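Local atomic coordinates of general Secretion Pathway Protein (PDB entry 4G54), a protein that probably binds peptidoglycan, as a periplasmic domain of the EpsAB fusion protein of the Vibrio vulnificus type II secretion system. Residues A[132-137]-A[198-203]; A[154-159]-A[205-210]; A[161-164]-A[170-173]; A[183-188]-A[192-197]. All blocks are in the same frame, centred on the assembly; numbering follows the deposited sequence.

Contact 1 (A[132-137]-A[198-203])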
loop_
_atom_site.group_PDB
_atom_site.type_symbol
_atom_site.label_atom_id
_atom_site.label_comp_id
_atom_site.label_asym_id
_atom_site.label_seq_id
_atom_site.Cartn_x
_atom_site.Cartn_y
_atom_site.Cartn_z
ATOM N N MET A 132 -3.205 3.118 -6.879
ATOM C CA MET A 132 -2.509 3.050 -8.198
ATOM C C MET A 132 -3.337 3.832 -9.171
ATOM O O MET A 132 -3.984 3.277 -10.030
ATOM C CB MET A 132 -2.291 1.572 -8.609
ATOM C CG MET A 132 -1.396 1.637 -9.872
ATOM S SD MET A 132 -0.963 -0.133 -10.174
ATOM C CE MET A 132 -0.028 0.197 -11.619
ATOM N N PRO A 133 -3.272 5.165 -9.127
ATOM C CA PRO A 133 -4.016 5.997 -10.072
ATOM C C PRO A 133 -3.513 5.982 -11.500
ATOM O O PRO A 133 -4.289 6.346 -12.404
ATOM C CB PRO A 133 -3.846 7.384 -9.493
ATOM C CG PRO A 133 -2.496 7.402 -8.783
ATOM C CD PRO A 133 -2.619 5.991 -8.115
ATOM N N LEU A 134 -2.256 5.518 -11.706
ATOM C CA LEU A 134 -1.667 5.543 -13.053
ATOM C C LEU A 134 -1.573 4.143 -13.602
ATOM O O LEU A 134 -0.791 3.303 -13.085
ATOM C CB LEU A 134 -0.280 6.204 -13.089
ATOM C CG LEU A 134 -0.252 7.565 -12.416
ATOM C CD1 LEU A 134 1.225 8.205 -12.581
ATOM C CD2 LEU A 134 -1.260 8.502 -13.181
ATOM N N ARG A 135 -2.438 3.839 -14.547
ATOM C CA ARG A 135 -2.566 2.436 -14.989
ATOM C C ARG A 135 -2.361 2.332 -16.478
ATOM O O ARG A 135 -2.630 1.252 -17.037
ATOM C CB ARG A 135 -4.007 1.924 -14.724
ATOM C CG ARG A 135 -4.368 1.996 -13.217
ATOM C CD ARG A 135 -4.458 0.713 -12.615
ATOM N NE ARG A 135 -4.942 0.817 -11.225
ATOM C CZ ARG A 135 -5.788 -0.018 -10.691
ATOM N NH1 ARG A 135 -6.290 -1.017 -11.443
ATOM N NH2 ARG A 135 -6.110 0.114 -9.367
ATOM N N GLU A 136 -1.931 3.430 -17.116
ATOM C CA GLU A 136 -1.613 3.416 -18.554
ATOM C C GLU A 136 -0.241 4.023 -18.840
ATOM O O GLU A 136 0.239 4.918 -18.085
ATOM C CB GLU A 136 -2.650 4.254 -19.322
ATOM C CG GLU A 136 -3.975 3.571 -19.177
ATOM C CD GLU A 136 -5.129 4.307 -19.854
ATOM O OE1 GLU A 136 -5.005 4.756 -21.008
ATOM O OE2 GLU A 136 -6.253 4.275 -19.269
ATOM N N THR A 137 0.389 3.572 -19.932
ATOM C CA THR A 137 1.721 4.063 -20.175
ATOM C C THR A 137 1.783 5.541 -20.470
ATOM O O THR A 137 0.974 6.042 -21.276
ATOM C CB THR A 137 2.290 3.243 -21.365
ATOM O OG1 THR A 137 2.382 1.879 -20.901
ATOM C CG2 THR A 137 3.640 3.736 -21.787
ATOM N N ARG A 198 6.149 -0.358 -10.072
ATOM C CA ARG A 198 7.079 -0.205 -8.966
ATOM C C ARG A 198 6.928 1.124 -8.267
ATOM O O ARG A 198 6.918 1.147 -7.042
ATOM C CB ARG A 198 8.467 -0.321 -9.552
ATOM C CG ARG A 198 9.668 -0.240 -8.514
ATOM C CD ARG A 198 9.666 -1.479 -7.556
ATOM N NE ARG A 198 10.010 -2.664 -8.366
ATOM C CZ ARG A 198 11.214 -2.995 -8.853
ATOM N NH1 ARG A 198 11.375 -4.047 -9.687
ATOM N NH2 ARG A 198 12.308 -2.291 -8.591
ATOM N N LEU A 199 6.780 2.227 -9.046
ATOM C CA LEU A 199 6.691 3.554 -8.437
ATOM C C LEU A 199 5.494 3.628 -7.475
ATOM O O LEU A 199 5.618 4.099 -6.320
ATOM C CB LEU A 199 6.498 4.595 -9.567
ATOM C CG LEU A 199 6.337 6.002 -9.034
ATOM C CD1 LEU A 199 7.632 6.503 -8.312
ATOM C CD2 LEU A 199 6.116 6.870 -10.277
ATOM N N GLN A 200 4.333 3.091 -7.940
ATOM C CA GLN A 200 3.140 3.317 -7.122
ATOM C C GLN A 200 3.018 2.285 -6.007
ATOM O O GLN A 200 2.356 2.543 -4.968
ATOM C CB GLN A 200 1.905 3.242 -8.042
ATOM C CG GLN A 200 1.873 4.575 -8.831
ATOM C CD GLN A 200 0.836 4.414 -9.962
ATOM O OE1 GLN A 200 -0.251 4.956 -9.862
ATOM N NE2 GLN A 200 1.136 3.610 -10.989
ATOM N N HIS A 201 3.687 1.115 -6.104
ATOM C CA HIS A 201 3.696 0.254 -4.929
ATOM C C HIS A 201 4.628 0.842 -3.860
ATOM O O HIS A 201 4.386 0.644 -2.666
ATOM C CB HIS A 201 4.105 -1.161 -5.386
ATOM C CG HIS A 201 4.074 -2.157 -4.261
ATOM N ND1 HIS A 201 2.965 -2.871 -3.862
ATOM C CD2 HIS A 201 5.088 -2.499 -3.420
ATOM C CE1 HIS A 201 3.291 -3.629 -2.812
ATOM N NE2 HIS A 201 4.559 -3.400 -2.509
ATOM N N MET A 202 5.661 1.624 -4.257
ATOM C CA MET A 202 6.610 2.154 -3.240
ATOM C C MET A 202 6.084 3.396 -2.554
ATOM O O MET A 202 6.289 3.582 -1.318
ATOM C CB MET A 202 7.930 2.497 -3.991
ATOM C CG MET A 202 8.807 1.335 -4.485
ATOM S SD MET A 202 10.225 2.074 -5.376
ATOM C CE MET A 202 10.929 3.064 -4.035
ATOM N N VAL A 203 5.406 4.293 -3.320
ATOM C CA VAL A 203 5.020 5.599 -2.703
ATOM C C VAL A 203 3.603 5.951 -3.111
ATOM O O VAL A 203 3.087 5.496 -4.128
ATOM C CB VAL A 203 5.977 6.807 -3.120
ATOM C CG1 VAL A 203 7.424 6.619 -2.550
ATOM C CG2 VAL A 203 5.993 6.967 -4.600
#
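Met132 and Gln200 bring the two backbones to 5.8 Å between their CA atoms, where the irregular segment that follows strand 125-131 runs past the last turns of helix 193-202. That strand is the last in chain order of the six-stranded antiparallel sheet of the peptidase C39-like fold, whereas the helix belongs to the helical putative peptidoglycan-binding domain. The contact therefore lies at the seam between the two folds. Every contact runs through Gln200. Its CG stands anti to the carbonyl carbon (chi1 -76°) and the chain then runs extended, which delivers the carboxamide to the backbone of Leu134. There the amide pairs with both polar groups of one residue: Leu134 N donates to Gln200 OE1 at 2.8 Å, and Gln200 NE2 returns a nearly straight bond to Leu134 O at 2.9 Å (174°). Each carbonyl oxygen is met in its own plane on a lone pair, and Leu134 O lies in the plane of the Gln200 amide, so the two bonds together fix the rotation of that group. Its NE2 also donates back to Leu196 O, one turn earlier in the helix. Apolar neighbours pack about the amide. Met132 crosses Gln200 at about a right angle, with CG 3.4 Å from Gln200 NE2, while the Leu134 side chain also crosses it and lays CB beside the oxygen. Leu153 of helix 145-158 touches Gln200 as well. Within the same segment as Met132, Arg135 NE donates to Met132 O at 2.9 Å, the oxygen lying close to the guanidinium plane.

Contact 2 (A[154-159]-A[205-210])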
loop_
_atom_site.group_PDB
_atom_site.type_symbol
_atom_site.label_atom_id
_atom_site.label_comp_id
_atom_site.label_asym_id
_atom_site.label_seq_id
_atom_site.Cartn_x
_atom_site.Cartn_y
_atom_site.Cartn_z
ATOM N N LEU A 154 7.164 10.745 -8.549
ATOM C CA LEU A 154 8.643 10.548 -8.749
ATOM C C LEU A 154 9.396 11.386 -7.757
ATOM O O LEU A 154 10.412 10.907 -7.213
ATOM C CB LEU A 154 9.107 11.018 -10.144
ATOM C CG LEU A 154 8.794 10.047 -11.198
ATOM C CD1 LEU A 154 8.994 10.747 -12.594
ATOM C CD2 LEU A 154 9.844 8.824 -11.061
ATOM N N ALA A 155 8.960 12.617 -7.473
ATOM C CA ALA A 155 9.648 13.446 -6.463
ATOM C C ALA A 155 9.570 12.799 -5.090
ATOM O O ALA A 155 10.540 12.800 -4.325
ATOM C CB ALA A 155 9.032 14.868 -6.459
ATOM N N LYS A 156 8.444 12.130 -4.820
ATOM C CA LYS A 156 8.339 11.490 -3.520
ATOM C C LYS A 156 9.313 10.273 -3.436
ATOM O O LYS A 156 9.947 10.022 -2.356
ATOM C CB LYS A 156 6.879 10.998 -3.297
ATOM C CG LYS A 156 6.623 10.416 -1.911
ATOM C CD LYS A 156 6.112 11.475 -0.896
ATOM C CE LYS A 156 4.566 11.522 -0.806
ATOM N NZ LYS A 156 3.880 10.801 0.346
ATOM N N ALA A 157 9.405 9.457 -4.483
ATOM C CA ALA A 157 10.255 8.322 -4.459
ATOM C C ALA A 157 11.724 8.685 -4.430
ATOM O O ALA A 157 12.507 8.072 -3.665
ATOM C CB ALA A 157 9.977 7.483 -5.653
ATOM N N LEU A 158 12.066 9.739 -5.160
ATOM C CA LEU A 158 13.457 10.159 -5.247
ATOM C C LEU A 158 13.864 11.075 -4.103
ATOM O O LEU A 158 15.039 11.450 -3.985
ATOM C CB LEU A 158 13.750 10.866 -6.595
ATOM C CG LEU A 158 13.504 9.969 -7.821
ATOM C CD1 LEU A 158 13.847 10.827 -9.037
ATOM C CD2 LEU A 158 14.430 8.734 -7.858
ATOM N N ASN A 159 12.879 11.463 -3.268
ATOM C CA ASN A 159 13.121 12.398 -2.186
ATOM C C ASN A 159 13.707 13.709 -2.660
ATOM O O ASN A 159 14.697 14.252 -2.019
ATOM C CB ASN A 159 13.922 11.773 -1.068
ATOM C CG ASN A 159 13.272 12.036 0.204
ATOM O OD1 ASN A 159 12.557 11.150 0.719
ATOM N ND2 ASN A 159 13.334 13.291 0.663
ATOM N N LEU A 205 0.558 9.398 -3.049
ATOM C CA LEU A 205 0.403 10.914 -2.866
ATOM C C LEU A 205 0.086 11.296 -1.422
ATOM O O LEU A 205 0.500 12.388 -0.994
ATOM C CB LEU A 205 -0.716 11.448 -3.751
ATOM C CG LEU A 205 -0.550 11.265 -5.284
ATOM C CD1 LEU A 205 -1.806 11.719 -6.071
ATOM C CD2 LEU A 205 0.716 11.991 -5.828
ATOM N N SER A 206 -0.656 10.456 -0.699
ATOM C CA SER A 206 -0.752 10.666 0.759
ATOM C C SER A 206 -0.709 9.317 1.448
ATOM O O SER A 206 -1.235 8.317 0.925
ATOM C CB SER A 206 -1.974 11.502 1.196
ATOM O OG SER A 206 -1.815 12.045 2.558
ATOM N N GLU A 207 -0.117 9.343 2.648
ATOM C CA GLU A 207 0.108 8.107 3.408
ATOM C C GLU A 207 -0.395 8.368 4.830
ATOM O O GLU A 207 0.368 8.552 5.781
ATOM C CB GLU A 207 1.605 7.753 3.336
ATOM C CG GLU A 207 2.129 7.777 1.869
ATOM C CD GLU A 207 3.563 7.308 1.735
ATOM O OE1 GLU A 207 4.318 7.593 2.689
ATOM O OE2 GLU A 207 3.918 6.696 0.675
ATOM N N PRO A 208 -1.734 8.509 4.968
ATOM C CA PRO A 208 -2.220 8.839 6.281
ATOM C C PRO A 208 -1.878 7.818 7.324
ATOM O O PRO A 208 -1.957 8.117 8.528
ATOM C CB PRO A 208 -3.741 9.071 6.089
ATOM C CG PRO A 208 -3.988 8.719 4.695
ATOM C CD PRO A 208 -2.818 8.190 4.036
ATOM N N TRP A 209 -1.554 6.585 6.906
ATOM C CA TRP A 209 -1.257 5.536 7.880
ATOM C C TRP A 209 -0.015 5.820 8.713
ATOM O O TRP A 209 0.182 5.198 9.785
ATOM C CB TRP A 209 -1.121 4.139 7.115
ATOM C CG TRP A 209 -0.135 4.139 5.954
ATOM C CD1 TRP A 209 -0.392 4.348 4.576
ATOM C CD2 TRP A 209 1.276 3.927 6.050
ATOM N NE1 TRP A 209 0.795 4.315 3.879
ATOM C CE2 TRP A 209 1.827 4.005 4.731
ATOM C CE3 TRP A 209 2.115 3.599 7.110
ATOM C CZ2 TRP A 209 3.169 3.785 4.471
ATOM C CZ3 TRP A 209 3.449 3.388 6.831
ATOM C CH2 TRP A 209 3.957 3.475 5.538
ATOM N N ARG A 210 0.849 6.707 8.219
ATOM C CA ARG A 210 2.089 7.019 8.948
ATOM C C ARG A 210 1.694 7.729 10.257
ATOM O O ARG A 210 2.517 7.767 11.186
ATOM C CB ARG A 210 2.954 7.971 8.144
ATOM C CG ARG A 210 3.504 7.199 6.909
ATOM C CD ARG A 210 4.692 7.924 6.258
ATOM N NE ARG A 210 5.142 7.198 5.047
ATOM C CZ ARG A 210 6.006 6.195 5.005
ATOM N NH1 ARG A 210 6.517 5.635 6.120
ATOM N NH2 ARG A 210 6.307 5.672 3.802
HETATM O O HOH W 1 4.306 10.647 3.358
#
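Lys156 reaches off helix 145-158 and sets its NZ against the outer half of Glu207, 3.8 Å from both CG and CD. The two side chains come from opposite directions. CG of Lys156 lies anti to its N (chi1 -175°), after which the chain bends at each later torsion, bringing the ammonium group over the segment 205-210. Direct pairing with the carboxylate is long, 4.0 Å from Lys156 NZ to Glu207 OE1. A water closes the gap instead: it accepts from Lys156 NZ at 3.0 Å and donates to Glu207 OE1 at 3.1 Å, and Ser204 O takes a further hydrogen bond from the same NZ. With Arg210 this makes a surface salt-bridge network, joining the end of a helix of the putative peptidoglycan-binding domain to the loop that leads away from helix 193-202. The helix closes just beyond Lys156 in a Schellman motif, with Asn159 at positive phi. Arg210 grips Glu207 OE1 side-on with NE and NH2, both from the same face of the carboxylate, and Glu207 OE2 accepts from Ser204 N. The guanidinium of Arg210 is backed on one face by Trp209, whose CH2 lies 3.3 Å above its plane and over its centre.

Contact 3 (A[161-164]-A[170-173])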
loop_
_atom_site.group_PDB
_atom_site.type_symbol
_atom_site.label_atom_id
_atom_site.label_comp_id
_atom_site.label_asym_id
_atom_site.label_seq_id
_atom_site.Cartn_x
_atom_site.Cartn_y
_atom_site.Cartn_z
ATOM N N GLU A 161 12.657 17.348 -5.582
ATOM C CA GLU A 161 11.562 18.309 -5.902
ATOM C C GLU A 161 10.881 17.975 -7.198
ATOM O O GLU A 161 11.519 17.560 -8.163
ATOM C CB GLU A 161 12.185 19.733 -5.991
ATOM C CG GLU A 161 12.799 20.170 -4.641
ATOM C CD GLU A 161 11.711 20.335 -3.601
ATOM O OE1 GLU A 161 10.645 20.869 -3.963
ATOM O OE2 GLU A 161 11.858 19.880 -2.432
ATOM N N PRO A 162 9.542 18.159 -7.251
ATOM C CA PRO A 162 8.856 17.991 -8.530
ATOM C C PRO A 162 9.101 19.111 -9.500
ATOM O O PRO A 162 9.581 20.212 -9.059
ATOM C CB PRO A 162 7.368 17.967 -8.144
ATOM C CG PRO A 162 7.288 18.691 -6.838
ATOM C CD PRO A 162 8.632 18.446 -6.110
ATOM N N LEU A 163 8.895 18.830 -10.795
ATOM C CA LEU A 163 9.025 19.858 -11.798
ATOM C C LEU A 163 7.822 20.798 -11.814
ATOM O O LEU A 163 7.984 21.937 -12.383
ATOM C CB LEU A 163 9.129 19.244 -13.224
ATOM C CG LEU A 163 10.322 18.280 -13.326
ATOM C CD1 LEU A 163 10.306 17.802 -14.746
ATOM C CD2 LEU A 163 11.684 18.994 -13.061
ATOM N N LYS A 164 6.660 20.386 -11.246
ATOM C CA LYS A 164 5.369 21.154 -11.434
ATOM C C LYS A 164 5.054 21.235 -12.923
ATOM O O LYS A 164 4.766 22.316 -13.467
ATOM C CB LYS A 164 5.343 22.533 -10.764
ATOM C CG LYS A 164 5.632 22.304 -9.251
ATOM C CD LYS A 164 5.476 23.657 -8.475
ATOM C CE LYS A 164 6.286 23.617 -7.160
ATOM N NZ LYS A 164 6.124 24.927 -6.346
ATOM N N ALA A 170 11.380 16.637 -21.668
ATOM C CA ALA A 170 12.679 15.969 -21.687
ATOM C C ALA A 170 13.203 15.794 -20.283
ATOM O O ALA A 170 13.816 14.750 -19.975
ATOM C CB ALA A 170 13.671 16.779 -22.604
ATOM N N GLU A 171 12.956 16.770 -19.412
ATOM C CA GLU A 171 13.507 16.667 -18.056
ATOM C C GLU A 171 12.735 15.620 -17.251
ATOM O O GLU A 171 13.334 14.813 -16.504
ATOM C CB GLU A 171 13.449 18.033 -17.395
ATOM C CG GLU A 171 14.173 17.955 -16.038
ATOM C CD GLU A 171 14.367 19.275 -15.327
ATOM O OE1 GLU A 171 13.750 20.302 -15.779
ATOM O OE2 GLU A 171 15.151 19.295 -14.320
ATOM N N LEU A 172 11.413 15.503 -17.466
ATOM C CA LEU A 172 10.682 14.435 -16.749
ATOM C C LEU A 172 11.192 13.087 -17.223
ATOM O O LEU A 172 11.263 12.125 -16.428
ATOM C CB LEU A 172 9.154 14.585 -16.983
ATOM C CG LEU A 172 8.329 13.727 -15.965
ATOM C CD1 LEU A 172 8.475 14.185 -14.489
ATOM C CD2 LEU A 172 6.843 13.794 -16.334
ATOM N N MET A 173 11.465 12.980 -18.536
ATOM C CA MET A 173 12.002 11.720 -19.074
ATOM C C MET A 173 13.343 11.343 -18.352
ATOM O O MET A 173 13.525 10.145 -18.004
ATOM C CB MET A 173 12.191 11.840 -20.602
ATOM C CG MET A 173 12.509 10.494 -21.189
ATOM S SD MET A 173 12.496 10.688 -23.037
ATOM C CE MET A 173 13.069 9.010 -23.441
#
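Leu163 divides its two methyls between neighbouring residues of the first turn of helix 170-182. CD2 of Leu163 lies against the carboxylate end of Glu171, 3.5 Å from Glu171 CD, with OE1 and OE2 equidistant a little farther off, so an apolar branch rests against the carboxylate in van der Waals contact. The other methyl turns to the backbone and stops 3.7 Å from Leu172 N. It also meets the Leu172 side chain, the CD1 atoms of Leu163 and Leu172 being 4.1 Å apart. Glu171 has CG anti to its backbone N (chi1 -174°) and an extended chain, which lays its methylenes along the two Leu163 methyls before the carboxylate is reached. One shell out, both backbones are held by side-chain oxygens. Asp151 OD1, on helix 145-158, accepts from Leu163 N and thereby places the leucine, while Asn169 OD1, from the residue just ahead of helix 170-182, accepts from Leu172 N. Leu172 reaches inward to Ile147, and Pro162 rests on Asp151, Gln152 and Ala155. The loop is thus pinned to one helix and packs on the start of the next, a short connection between successive helices of the putative peptidoglycan-binding domain.

Contact 4 (A[183-188]-A[192-197])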
loop_
_atom_site.group_PDB
_atom_site.type_symbol
_atom_site.label_atom_id
_atom_site.label_comp_id
_atom_site.label_asym_id
_atom_site.label_seq_id
_atom_site.Cartn_x
_atom_site.Cartn_y
_atom_site.Cartn_z
ATOM N N GLN A 183 16.041 1.603 -9.514
ATOM C CA GLN A 183 15.235 0.368 -9.289
ATOM C C GLN A 183 15.678 -0.843 -10.159
ATOM O O GLN A 183 14.943 -1.842 -10.227
ATOM C CB GLN A 183 13.763 0.780 -9.548
ATOM C CG GLN A 183 13.257 1.716 -8.421
ATOM C CD GLN A 183 13.309 1.069 -7.060
ATOM O OE1 GLN A 183 13.925 1.693 -6.124
ATOM N NE2 GLN A 183 12.829 -0.135 -6.877
ATOM N N ALA A 184 16.815 -0.712 -10.837
ATOM C CA ALA A 184 17.406 -1.833 -11.635
ATOM C C ALA A 184 16.457 -2.292 -12.706
ATOM O O ALA A 184 16.236 -3.522 -12.914
ATOM C CB ALA A 184 17.747 -2.997 -10.648
ATOM N N MET A 185 15.869 -1.351 -13.441
ATOM C CA MET A 185 14.929 -1.638 -14.514
ATOM C C MET A 185 15.502 -0.962 -15.784
ATOM O O MET A 185 16.257 0.022 -15.696
ATOM C CB MET A 185 13.524 -1.000 -14.165
ATOM C CG MET A 185 12.974 -1.598 -12.822
ATOM S SD MET A 185 11.241 -1.057 -12.511
ATOM C CE MET A 185 11.288 -0.177 -13.634
ATOM N N THR A 186 15.033 -1.333 -16.986
ATOM C CA THR A 186 15.533 -0.771 -18.197
ATOM C C THR A 186 15.345 0.774 -18.192
ATOM O O THR A 186 14.202 1.198 -17.897
ATOM C CB THR A 186 14.821 -1.386 -19.355
ATOM O OG1 THR A 186 15.231 -2.782 -19.368
ATOM C CG2 THR A 186 15.206 -0.720 -20.745
ATOM N N GLU A 187 16.400 1.545 -18.580
ATOM C CA GLU A 187 16.343 3.012 -18.404
ATOM C C GLU A 187 15.892 3.607 -19.769
ATOM O O GLU A 187 16.675 4.377 -20.400
ATOM C CB GLU A 187 17.729 3.452 -18.005
ATOM C CG GLU A 187 18.119 2.941 -16.630
ATOM C CD GLU A 187 19.637 2.930 -16.472
ATOM O OE1 GLU A 187 20.287 3.959 -16.909
ATOM O OE2 GLU A 187 20.237 1.877 -16.034
ATOM N N ASP A 188 14.651 3.240 -20.168
ATOM C CA ASP A 188 14.146 3.779 -21.431
ATOM C C ASP A 188 13.431 5.102 -21.323
ATOM O O ASP A 188 13.101 5.672 -22.346
ATOM C CB ASP A 188 13.275 2.729 -22.114
ATOM C CG ASP A 188 12.063 2.348 -21.354
ATOM O OD1 ASP A 188 11.692 3.000 -20.378
ATOM O OD2 ASP A 188 11.414 1.273 -21.735
ATOM N N GLY A 192 6.165 2.958 -18.286
ATOM C CA GLY A 192 5.278 1.842 -18.706
ATOM C C GLY A 192 4.898 0.977 -17.523
ATOM O O GLY A 192 5.009 1.407 -16.381
ATOM N N GLN A 193 4.384 -0.236 -17.788
ATOM C CA GLN A 193 3.827 -1.000 -16.713
ATOM C C GLN A 193 4.859 -1.280 -15.624
ATOM O O GLN A 193 4.455 -1.094 -14.457
ATOM C CB GLN A 193 3.415 -2.332 -17.385
ATOM C CG GLN A 193 2.675 -3.273 -16.375
ATOM C CD GLN A 193 3.628 -4.092 -15.470
ATOM O OE1 GLN A 193 3.366 -4.289 -14.232
ATOM N NE2 GLN A 193 4.697 -4.529 -16.044
ATOM N N ARG A 194 6.067 -1.763 -15.963
ATOM C CA ARG A 194 6.958 -2.211 -14.858
ATOM C C ARG A 194 7.354 -0.954 -13.993
ATOM O O ARG A 194 7.378 -1.043 -12.760
ATOM C CB ARG A 194 8.180 -2.860 -15.420
ATOM C CG ARG A 194 8.942 -3.511 -14.272
ATOM C CD ARG A 194 10.261 -4.055 -14.847
ATOM N NE ARG A 194 10.838 -4.885 -13.748
ATOM C CZ ARG A 194 12.096 -5.336 -13.716
ATOM N NH1 ARG A 194 12.489 -6.133 -12.684
ATOM N NH2 ARG A 194 12.941 -5.065 -14.664
ATOM N N THR A 195 7.581 0.176 -14.671
ATOM C CA THR A 195 8.079 1.380 -14.010
ATOM C C THR A 195 6.960 1.979 -13.156
ATOM O O THR A 195 7.191 2.299 -11.967
ATOM C CB THR A 195 8.466 2.381 -15.060
ATOM O OG1 THR A 195 9.563 1.764 -15.812
ATOM C CG2 THR A 195 8.973 3.706 -14.461
ATOM N N LEU A 196 5.759 2.134 -13.722
ATOM C CA LEU A 196 4.625 2.708 -12.895
ATOM C C LEU A 196 4.165 1.720 -11.797
ATOM O O LEU A 196 3.780 2.209 -10.700
ATOM C CB LEU A 196 3.462 3.051 -13.801
ATOM C CG LEU A 196 3.712 4.304 -14.707
ATOM C CD1 LEU A 196 2.487 4.509 -15.671
ATOM C CD2 LEU A 196 3.919 5.595 -13.858
ATOM N N ALA A 197 4.277 0.389 -12.007
ATOM C CA ALA A 197 3.877 -0.521 -10.954
ATOM C C ALA A 197 4.849 -0.402 -9.785
ATOM O O ALA A 197 4.353 -0.352 -8.644
ATOM C CB ALA A 197 3.811 -1.973 -11.442
HETATM O O HOH W 2 15.819 -5.498 -14.810
HETATM O O HOH W 3 15.498 -6.245 -11.797
HETATM O O HOH W 4 13.004 -3.622 -17.107
#
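Met185 lies across one face of the Arg194 guanidinium, crossing the arginine at a slant. Its CG sits 3.8 Å above the plane, displaced toward the rim, while SD of Met185 continues along the aliphatic part and comes 3.8 Å from CG of Arg194. The arginine chain is extended from CG to NE, which keeps its methylenes and its flat head in one long run beneath the methionine. With Met185 over a face, waters accept from NH1 and NH2 of Arg194. Two of these waters bridge to Ala184 O: one joins it to NH2 of Arg194, 2.9 Å from that nitrogen, and the other joins it to NH1. A third water accepts from Arg194 NH2 at 2.8 Å and from Thr186 N at 3.1 Å. The two waters on NH2 lie in the guanidinium plane; all three waters link the arginine to backbone atoms of Ala184 and Thr186. Arg194 NH2 itself stays 4.0 Å from Ala184 O. Beyond the sulfur, the methionine methyl is modelled next to Thr195, in a strained geometry that makes its exact place doubtful. Thr195 OG1 is hydrogen-bonded to Gln180 NE2. Ala184, at positive phi, ends helix 170-182 as the C-prime residue of a Schellman motif, and the chain then turns through 185-191 into helix 193-202, where Gly192 occupies the N-cap position. Buried Met185, just after the end of helix 170-182, packs on helix 193-202 at Arg194 and Arg198, while Thr195 of that helix touches Phe179 and so links back to helix 170-182.

In the fold
From the N terminus, the chain completes the six-stranded antiparallel sheet before contact 1 opens at 132-137. Helix 145-158 follows and supplies the first half of contact 2. Contact 3 then closes the short loop between helices 145-158 and 170-182, and contact 4 the one between helices 170-182 and 193-202; the two stand in series, and each is nested inside both longer loops. Contact 1 closes on helix 193-202 and contact 2 just after it, so these two cross. They meet where Leu199 and Val203 pack on Ala157. Contacts 3 and 4 thus shape the helical domain internally, contact 1 joins it to the sheet's exit, and contact 2 to the outgoing loop.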